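Side-chain contacts in PKS_KS domain-containing protein (Photorhabdus luminescens subsp. laumondii, PDB 6SMO), which probably catalyses the chain-extending condensation of acyl units on an acyl carrier protein, as a beta-ketoacyl synthase, and here holds a polyketide chain covalently: residues I187-A192 with S429-V434; A373-E378 with K423-F428. One frame throughout, in Å; residues are numbered along the deposited sequence.

Interaction 1. Residues I187-A192 with S429-V434; sequences ISTGCA and SGIHSV. With LKZ (3,5,7,9,11-pentakis(oxidanylidene)dodecanal), chain H.
T189 sets its CB and CG2 against the CD1 methyl of I431: CB rests 3.8 Å from I431 CD1 and CG2 is almost as near, the two side chains crossing at about a right angle. I431 reaches this far because its chain runs extended to CD1 (chi2 -175°). The hydroxyl of T189 is engaged elsewhere, with D196 of helix 193-206. T189 also centres an inverse gamma turn and starts a type II' turn that ends at A192, with A192 N bonded to T189 O at 3.2 Å. G190 holds the positive-phi position of this turn, and its CA lies 3.8 Å from LKZ O23. C191 follows, its SG covalently joined to LKZ C11, while C191 N makes a weak hydrogen bond of 3.4 Å to LKZ O23. A192 then drops its methyl into the angle between two strand side chains: A192 CB lies 3.6 Å from I431 CG2, the branch opposite the backbone N, and equally far from S433 OG. That serine hydroxyl bonds to D196 as well, which thus ties T189 and S433 to one carboxylate. Outside, Q139 of the partner chain packs on T189 and I431. Contacts of T189 and A192, the two ends of the turn, with I431 and S433 set the cysteine turn against strand 431-438, and the thioester through LKZ C11 is consistent with C191 carrying the growing chain as an acyl-enzyme, as in related ketosynthases.

Interaction 2. Residues A373-E378 with K423-F428; sequences AANAIE and KLSSGF. With LKZ (3,5,7,9,11-pentakis(oxidanylidene)dodecanal), chain H.
In the core of the thiolase-like fold, helix 372-388 lies along strand 420-427, and N375 and E378 of the helix meet S425 and K423 of the strand. The two axes run nearly antiparallel (171°), 9.4 Å apart at closest approach. S425 OG donates to N375 OD1 at 2.7 Å, but the donor stands well above the amide plane, 74° out of it. The other end of that amide, N375 ND2, is bonded to C191 O, which fixes its rotation. S425 OG in turn accepts from K423 NZ (3.1 Å), a relay of donors from lysine through serine to the asparagine oxygen. K423 leaves the strand with CG opposite the backbone N, then bends twice, bringing K423 NZ into a salt bridge to E378 OE1 whose hydrogen bond, at 3.3 Å, is weak. A water joins the group by donating to N375 OD1 and E378 OE1 and accepting from K423 NZ. E378 OE2 is held by K364, leaving the carboxylate between two lysines. Further along the chain, F428 N gives LKZ O23 a fairly straight 2.6 Å hydrogen bond (159°), and LKZ C3 lies 3.6 Å above one face of the F428 ring, offset toward the rim. L195 of helix 193-206 packs against N375, K423 and S425 on the face turned to helix 372-388, whereas L424 and S426 turn the other way, toward helices 306-319 and 337-350.

From the N terminus, the loop 187-192 comes first, and interaction 1 closes a span of 236 residues by bringing it to strand 431-438. Interaction 2 falls wholly within that span and closes a much shorter one, 44 residues, from helix 372-388 to strand 420-427. The two strands follow each other in the chain and are antiparallel neighbours in the large sheet, joined by S425 N to S433 O at 2.9 Å, while the cysteine loop is tied to helix 372-388. Both contacts meet LKZ, whose O23 accepts from F428 N and, weakly, from C191 N. The equivalent amides form the oxyanion hole in related ketosynthases, whereas in this model they face the beta-keto oxygen O23.

Interaction 1. Residues I187-A192 with S429-V434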
loop_
_atom_site.group_PDB
_atom_site.type_symbol
_atom_site.label_atom_id
_atom_site.label_comp_id
_atom_site.label_asym_id
_atom_site.label_seq_id
_atom_site.Cartn_x
_atom_site.Cartn_y
_atom_site.Cartn_z
ATOM N N ILE B 187 3.463 -2.264 4.557
ATOM C CA ILE B 187 3.401 -1.623 3.217
ATOM C C ILE B 187 2.030 -1.975 2.641
ATOM O O ILE B 187 1.682 -3.143 2.669
ATOM C CB ILE B 187 4.578 -2.102 2.347
ATOM C CG1 ILE B 187 5.906 -1.617 2.927
ATOM C CG2 ILE B 187 4.405 -1.664 0.908
ATOM C CD1 ILE B 187 7.117 -2.146 2.223
ATOM N N SER B 188 1.282 -0.984 2.165
ATOM C CA SER B 188 -0.087 -1.234 1.652
ATOM C C SER B 188 -0.225 -0.810 0.190
ATOM O O SER B 188 -1.290 -0.323 -0.168
ATOM C CB SER B 188 -1.112 -0.580 2.520
ATOM O OG SER B 188 -0.835 0.796 2.667
ATOM N N THR B 189 0.836 -0.958 -0.599
ATOM C CA THR B 189 0.832 -0.562 -2.032
ATOM C C THR B 189 -0.029 -1.492 -2.893
ATOM O O THR B 189 0.492 -1.996 -3.881
ATOM C CB THR B 189 2.262 -0.540 -2.575
ATOM O OG1 THR B 189 2.909 -1.697 -2.052
ATOM C CG2 THR B 189 3.026 0.692 -2.155
ATOM N N GLY B 190 -1.306 -1.673 -2.554
ATOM C CA GLY B 190 -2.210 -2.531 -3.341
ATOM C C GLY B 190 -1.728 -3.964 -3.493
ATOM O O GLY B 190 -1.435 -4.603 -2.485
ATOM N N CYS B 191 -1.688 -4.427 -4.746
ATOM C CA CYS B 191 -1.310 -5.774 -5.155
ATOM C C CYS B 191 0.166 -5.907 -5.429
ATOM O O CYS B 191 0.587 -6.941 -5.920
ATOM C CB CYS B 191 -2.131 -6.088 -6.394
ATOM S SG CYS B 191 -3.833 -6.124 -5.802
ATOM N N ALA B 192 0.942 -4.861 -5.148
ATOM C CA ALA B 192 2.414 -4.970 -5.267
ATOM C C ALA B 192 3.062 -4.985 -3.874
ATOM O O ALA B 192 4.257 -5.231 -3.795
ATOM C CB ALA B 192 2.953 -3.868 -6.140
ATOM N N SER B 429 -2.721 2.101 -8.854
ATOM C CA SER B 429 -1.866 3.321 -8.840
ATOM C C SER B 429 -0.657 3.103 -9.756
ATOM O O SER B 429 0.391 3.675 -9.494
ATOM C CB SER B 429 -1.486 3.858 -7.481
ATOM O OG SER B 429 -2.497 3.615 -6.528
ATOM N N GLY B 430 -0.824 2.243 -10.759
ATOM C CA GLY B 430 0.215 1.948 -11.760
ATOM C C GLY B 430 1.509 1.467 -11.143
ATOM O O GLY B 430 2.569 1.897 -11.602
ATOM N N ILE B 431 1.416 0.592 -10.145
ATOM C CA ILE B 431 2.635 0.096 -9.449
ATOM C C ILE B 431 3.129 -1.227 -10.040
ATOM O O ILE B 431 2.366 -2.185 -10.072
ATOM C CB ILE B 431 2.393 -0.022 -7.934
ATOM C CG1 ILE B 431 1.911 1.293 -7.330
ATOM C CG2 ILE B 431 3.643 -0.525 -7.235
ATOM C CD1 ILE B 431 1.774 1.258 -5.838
ATOM N N HIS B 432 4.361 -1.225 -10.544
ATOM C CA HIS B 432 5.052 -2.471 -10.973
ATOM C C HIS B 432 6.166 -2.789 -9.971
ATOM O O HIS B 432 6.873 -1.847 -9.563
ATOM C CB HIS B 432 5.606 -2.331 -12.397
ATOM C CG HIS B 432 4.553 -2.187 -13.443
ATOM N ND1 HIS B 432 3.699 -3.219 -13.776
ATOM C CD2 HIS B 432 4.218 -1.146 -14.235
ATOM C CE1 HIS B 432 2.878 -2.819 -14.725
ATOM N NE2 HIS B 432 3.176 -1.552 -15.024
ATOM N N SER B 433 6.308 -4.063 -9.594
ATOM C CA SER B 433 7.332 -4.560 -8.639
ATOM C C SER B 433 7.892 -5.897 -9.130
ATOM O O SER B 433 7.089 -6.776 -9.503
ATOM C CB SER B 433 6.764 -4.673 -7.248
ATOM O OG SER B 433 6.511 -3.386 -6.703
ATOM N N VAL B 434 9.223 -6.027 -9.135
ATOM C CA VAL B 434 9.970 -7.235 -9.595
ATOM C C VAL B 434 11.021 -7.589 -8.537
ATOM O O VAL B 434 11.696 -6.663 -8.044
ATOM C CB VAL B 434 10.620 -6.997 -10.974
ATOM C CG1 VAL B 434 11.405 -8.209 -11.456
ATOM C CG2 VAL B 434 9.593 -6.584 -12.018
HETATM C C4 LKZ H . -11.556 -2.341 -2.610
HETATM C C5 LKZ H . -10.281 -1.573 -2.371
HETATM C C6 LKZ H . -9.018 -2.385 -2.068
HETATM C C7 LKZ H . -8.075 -2.275 -3.245
HETATM C C8 LKZ H . -6.688 -2.924 -3.173
HETATM C C10 LKZ H . -4.863 -4.827 -7.688
HETATM C C22 LKZ H . -12.358 -2.322 -1.323
HETATM C C11 LKZ H . -4.765 -6.143 -6.959
HETATM O O19 LKZ H . -5.465 -7.099 -7.241
HETATM C C3 LKZ H . -4.917 -3.803 -6.569
HETATM O O23 LKZ H . -4.130 -2.872 -6.546
HETATM C C2 LKZ H . -5.898 -4.068 -5.420
HETATM C C9 LKZ H . -6.068 -2.808 -4.568
HETATM O O20 LKZ H . -5.800 -1.710 -5.013
HETATM O O21 LKZ H . -8.443 -1.719 -4.257
HETATM O O22 LKZ H . -10.288 -0.353 -2.396
HETATM O O24 LKZ H . -13.244 -1.506 -1.117
HETATM C C23 LKZ H . -11.995 -3.385 -0.305
#

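Interaction 2. Residues A373-E378 with K423-F428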
loop_
_atom_site.group_PDB
_atom_site.type_symbol
_atom_site.label_atom_id
_atom_site.label_comp_id
_atom_site.label_asym_id
_atom_site.label_seq_id
_atom_site.Cartn_x
_atom_site.Cartn_y
_atom_site.Cartn_z
ATOM N N ALA B 373 -1.608 -10.567 -1.021
ATOM C CA ALA B 373 -1.272 -11.939 -0.584
ATOM C C ALA B 373 -0.788 -12.812 -1.751
ATOM O O ALA B 373 0.040 -13.683 -1.502
ATOM C CB ALA B 373 -2.429 -12.550 0.159
ATOM N N ALA B 374 -1.302 -12.595 -2.965
ATOM C CA ALA B 374 -0.936 -13.374 -4.168
ATOM C C ALA B 374 0.565 -13.270 -4.442
ATOM O O ALA B 374 1.137 -14.274 -4.831
ATOM C CB ALA B 374 -1.719 -12.876 -5.351
ATOM N N ASN B 375 1.169 -12.100 -4.247
ATOM C CA ASN B 375 2.628 -11.938 -4.477
ATOM C C ASN B 375 3.419 -12.868 -3.558
ATOM O O ASN B 375 4.324 -13.523 -4.050
ATOM C CB ASN B 375 3.093 -10.516 -4.186
ATOM C CG ASN B 375 2.358 -9.485 -5.001
ATOM O OD1 ASN B 375 1.949 -9.760 -6.120
ATOM N ND2 ASN B 375 2.199 -8.297 -4.452
ATOM N N ALA B 376 3.053 -12.905 -2.278
ATOM C CA ALA B 376 3.712 -13.692 -1.208
ATOM C C ALA B 376 3.509 -15.192 -1.455
ATOM O O ALA B 376 4.501 -15.938 -1.359
ATOM C CB ALA B 376 3.176 -13.278 0.140
ATOM N N ILE B 377 2.275 -15.610 -1.760
ATOM C CA ILE B 377 1.902 -17.038 -2.006
ATOM C C ILE B 377 2.684 -17.546 -3.226
ATOM O O ILE B 377 3.201 -18.679 -3.163
ATOM C CB ILE B 377 0.376 -17.203 -2.177
ATOM C CG1 ILE B 377 -0.385 -16.832 -0.901
ATOM C CG2 ILE B 377 0.029 -18.614 -2.631
ATOM C CD1 ILE B 377 -1.842 -16.495 -1.128
ATOM N N GLU B 378 2.763 -16.738 -4.289
ATOM C CA GLU B 378 3.531 -17.047 -5.528
ATOM C C GLU B 378 5.035 -17.038 -5.223
ATOM O O GLU B 378 5.762 -17.823 -5.857
ATOM C CB GLU B 378 3.202 -16.046 -6.637
ATOM C CG GLU B 378 1.838 -16.257 -7.265
ATOM C CD GLU B 378 1.331 -15.084 -8.088
ATOM O OE1 GLU B 378 2.142 -14.474 -8.815
ATOM O OE2 GLU B 378 0.122 -14.779 -7.998
ATOM N N LYS B 423 10.160 -12.621 -10.897
ATOM C CA LYS B 423 8.833 -12.617 -10.225
ATOM C C LYS B 423 8.185 -11.247 -10.433
ATOM O O LYS B 423 8.596 -10.292 -9.748
ATOM C CB LYS B 423 8.999 -12.952 -8.739
ATOM C CG LYS B 423 7.756 -12.776 -7.876
ATOM C CD LYS B 423 6.659 -13.774 -8.172
ATOM C CE LYS B 423 5.298 -13.312 -7.700
ATOM N NZ LYS B 423 4.689 -12.338 -8.636
ATOM N N LEU B 424 7.214 -11.168 -11.347
ATOM C CA LEU B 424 6.533 -9.911 -11.758
ATOM C C LEU B 424 5.253 -9.741 -10.932
ATOM O O LEU B 424 4.499 -10.727 -10.806
ATOM C CB LEU B 424 6.222 -9.976 -13.258
ATOM C CG LEU B 424 7.392 -9.711 -14.207
ATOM C CD1 LEU B 424 8.649 -10.458 -13.785
ATOM C CD2 LEU B 424 7.018 -10.080 -15.634
ATOM N N SER B 425 5.031 -8.540 -10.387
ATOM C CA SER B 425 3.800 -8.149 -9.649
ATOM C C SER B 425 3.309 -6.783 -10.139
ATOM O O SER B 425 4.154 -5.943 -10.507
ATOM C CB SER B 425 4.025 -8.150 -8.160
ATOM O OG SER B 425 4.152 -9.476 -7.669
ATOM N N SER B 426 1.988 -6.586 -10.137
ATOM C CA SER B 426 1.291 -5.352 -10.581
ATOM C C SER B 426 0.086 -5.094 -9.672
ATOM O O SER B 426 -0.537 -6.077 -9.226
ATOM C CB SER B 426 0.875 -5.452 -12.026
ATOM O OG SER B 426 2.009 -5.475 -12.881
ATOM N N GLY B 427 -0.214 -3.824 -9.428
ATOM C CA GLY B 427 -1.368 -3.423 -8.610
ATOM C C GLY B 427 -1.906 -2.084 -9.069
ATOM O O GLY B 427 -1.408 -1.562 -10.071
ATOM N N PHE B 428 -2.852 -1.522 -8.310
ATOM C CA PHE B 428 -3.466 -0.200 -8.600
ATOM C C PHE B 428 -2.471 0.918 -8.283
ATOM O O PHE B 428 -1.558 0.675 -7.494
ATOM C CB PHE B 428 -4.816 -0.037 -7.904
ATOM C CG PHE B 428 -5.920 -0.867 -8.502
ATOM C CD1 PHE B 428 -5.747 -1.494 -9.720
ATOM C CD2 PHE B 428 -7.132 -1.006 -7.857
ATOM C CE1 PHE B 428 -6.759 -2.253 -10.274
ATOM C CE2 PHE B 428 -8.144 -1.764 -8.413
ATOM C CZ PHE B 428 -7.955 -2.387 -9.618
HETATM C C4 LKZ H . -11.556 -2.341 -2.610
HETATM C C5 LKZ H . -10.281 -1.573 -2.371
HETATM C C6 LKZ H . -9.018 -2.385 -2.068
HETATM C C7 LKZ H . -8.075 -2.275 -3.245
HETATM C C8 LKZ H . -6.688 -2.924 -3.173
HETATM C C10 LKZ H . -4.863 -4.827 -7.688
HETATM C C22 LKZ H . -12.358 -2.322 -1.323
HETATM C C11 LKZ H . -4.765 -6.143 -6.959
HETATM O O19 LKZ H . -5.465 -7.099 -7.241
HETATM C C3 LKZ H . -4.917 -3.803 -6.569
HETATM O O23 LKZ H . -4.130 -2.872 -6.546
HETATM C C2 LKZ H . -5.898 -4.068 -5.420
HETATM C C9 LKZ H . -6.068 -2.808 -4.568
HETATM O O20 LKZ H . -5.800 -1.710 -5.013
HETATM O O21 LKZ H . -8.443 -1.719 -4.257
HETATM O O22 LKZ H . -10.288 -0.353 -2.396
HETATM O O24 LKZ H . -13.244 -1.506 -1.117
HETATM C C23 LKZ H . -11.995 -3.385 -0.305
HETATM O O HOH W 1 1.597 -11.679 -8.051
#